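Local coordinates for protein phosphoheptose isomerase (PDB 5I01) that probably isomerises sedoheptulose 7-phosphate to D-glycero-D-manno-heptose 7-phosphate, as a zinc-dependent homotetramer of the SIS family, at residues 47-52 against 117-122. The protein carries 1 engineered substitution. Sequence-based numbering, arbitrary orientation.
Sequences GKILAC and VLVGIS
The flat groups that join K48-C52 to V117-I121 are peptide units, laid edge to edge in a parallel sheet. I49, A51, V117, V119 and I121 rise from one face; K48, L50, C52 and L118 project from the other. Five backbone hydrogen bonds close the shared edge. V119 N reaches L50 O at 2.7 Å in a nearly straight bond (170° at the hydrogen), and I121 N ends the ladder on C52 O. Three carbonyls also receive CA-H...O contacts, such as that from L118 CA to L50 O at 3.2 Å.

On the isoleucine-valine face, I49 CG2, anti to the backbone N (CG1 at chi1 -54°), reaches V119 CG2 at 3.6 Å and, more loosely, V117 CG1 at 4.1 Å. Branching at CB suits these residues to extended backbone and puts methyls close to the sheet. A51 brings only a methyl, and its small size suits a place beneath A61 and F64 of helix 56-69; L43 and C42 of helix 29-44 cover I49 and V117.

These are neighbouring inner strands of the parallel sheet in an alpha/beta SIS fold, flanked by strands 81-83 and 143-149. S122, at the end of 117-122, is among the predicted substrate-binding residues, and its hydroxyl is hydrogen-bonded to S127.

Over the opposite face, L118 CG stands anti to the backbone N (chi1 176°), and CD1 comes across to L50 CB at 4.2 Å and C52 SG at 4.1 Å. G120, paired with C52, has no side chain of its own to set against the sulfur. K48 has a long chain that carries its ammonium to a salt bridge with D116, just before V117, and to the carbonyl of L111.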
loop_
_atom_site.group_PDB
_atom_site.type_symbol
_atom_site.label_atom_id
_atom_site.label_comp_id
_atom_site.label_asym_id
_atom_site.label_seq_id
_atom_site.Cartn_x
_atom_site.Cartn_y
_atom_site.Cartn_z
ATOM N N GLY A 47 5.219 -16.859 18.116
ATOM C CA GLY A 47 4.918 -15.425 18.142
ATOM C C GLY A 47 5.083 -14.795 16.764
ATOM O O GLY A 47 5.465 -15.474 15.785
ATOM N N LYS A 48 4.792 -13.494 16.693
ATOM C CA LYS A 48 4.981 -12.711 15.470
ATOM C C LYS A 48 5.674 -11.378 15.740
ATOM O O LYS A 48 5.705 -10.909 16.871
ATOM C CB LYS A 48 3.646 -12.512 14.736
ATOM C CG LYS A 48 2.560 -11.775 15.496
ATOM C CD LYS A 48 1.227 -11.908 14.751
ATOM C CE LYS A 48 0.077 -11.237 15.474
ATOM N NZ LYS A 48 -0.100 -11.743 16.864
ATOM N N ILE A 49 6.254 -10.804 14.684
ATOM C CA ILE A 49 6.913 -9.504 14.740
ATOM C C ILE A 49 6.085 -8.466 13.982
ATOM O O ILE A 49 5.769 -8.659 12.818
ATOM C CB ILE A 49 8.343 -9.546 14.142
ATOM C CG1 ILE A 49 9.184 -10.640 14.821
ATOM C CG2 ILE A 49 9.032 -8.193 14.296
ATOM C CD1 ILE A 49 9.361 -11.880 13.989
ATOM N N LEU A 50 5.749 -7.367 14.658
ATOM C CA LEU A 50 5.133 -6.200 14.035
ATOM C C LEU A 50 6.209 -5.142 13.808
ATOM O O LEU A 50 7.044 -4.927 14.685
ATOM C CB LEU A 50 4.036 -5.643 14.933
ATOM C CG LEU A 50 3.026 -6.661 15.463
ATOM C CD1 LEU A 50 1.954 -5.934 16.269
ATOM C CD2 LEU A 50 2.398 -7.460 14.329
ATOM N N ALA A 51 6.193 -4.494 12.640
ATOM C CA ALA A 51 7.143 -3.421 12.319
ATOM C C ALA A 51 6.393 -2.143 11.989
ATOM O O ALA A 51 5.329 -2.197 11.372
ATOM C CB ALA A 51 8.028 -3.823 11.160
ATOM N N CYS A 52 6.934 -1.002 12.410
ATOM C CA CYS A 52 6.375 0.291 12.026
ATOM C C CYS A 52 7.423 1.416 11.965
ATOM O O CYS A 52 8.504 1.316 12.561
ATOM C CB CYS A 52 5.249 0.683 12.977
ATOM S SG CYS A 52 5.811 1.222 14.602
ATOM N N VAL A 117 6.787 -9.227 19.101
ATOM C CA VAL A 117 7.849 -8.240 19.043
ATOM C C VAL A 117 7.447 -7.079 18.141
ATOM O O VAL A 117 6.997 -7.295 17.027
ATOM C CB VAL A 117 9.166 -8.889 18.579
ATOM C CG1 VAL A 117 10.206 -7.846 18.203
ATOM C CG2 VAL A 117 9.696 -9.789 19.682
ATOM N N LEU A 118 7.586 -5.862 18.662
ATOM C CA LEU A 118 7.435 -4.652 17.897
ATOM C C LEU A 118 8.814 -4.138 17.542
ATOM O O LEU A 118 9.652 -3.923 18.430
ATOM C CB LEU A 118 6.695 -3.588 18.701
ATOM C CG LEU A 118 6.521 -2.198 18.063
ATOM C CD1 LEU A 118 5.731 -2.295 16.774
ATOM C CD2 LEU A 118 5.846 -1.222 19.010
ATOM N N VAL A 119 9.031 -3.928 16.246
ATOM C CA VAL A 119 10.205 -3.247 15.744
ATOM C C VAL A 119 9.769 -1.858 15.359
ATOM O O VAL A 119 9.125 -1.682 14.340
ATOM C CB VAL A 119 10.816 -3.972 14.533
ATOM C CG1 VAL A 119 11.987 -3.180 13.955
ATOM C CG2 VAL A 119 11.246 -5.382 14.930
ATOM N N GLY A 120 10.117 -0.871 16.176
ATOM C CA GLY A 120 9.760 0.521 15.911
ATOM C C GLY A 120 10.937 1.223 15.279
ATOM O O GLY A 120 12.024 1.201 15.835
ATOM N N ILE A 121 10.725 1.847 14.122
ATOM C CA ILE A 121 11.809 2.487 13.381
ATOM C C ILE A 121 11.559 3.990 13.353
ATOM O O ILE A 121 10.458 4.437 13.008
ATOM C CB ILE A 121 11.956 1.933 11.948
ATOM C CG1 ILE A 121 11.993 0.398 11.966
ATOM C CG2 ILE A 121 13.239 2.458 11.292
ATOM C CD1 ILE A 121 11.849 -0.251 10.611
ATOM N N SER A 122 12.595 4.754 13.722
ATOM C CA SER A 122 12.507 6.196 13.890
ATOM C C SER A 122 13.902 6.835 13.858
ATOM O O SER A 122 14.705 6.636 14.779
ATOM C CB SER A 122 11.826 6.501 15.223
ATOM O OG SER A 122 11.798 7.890 15.489
#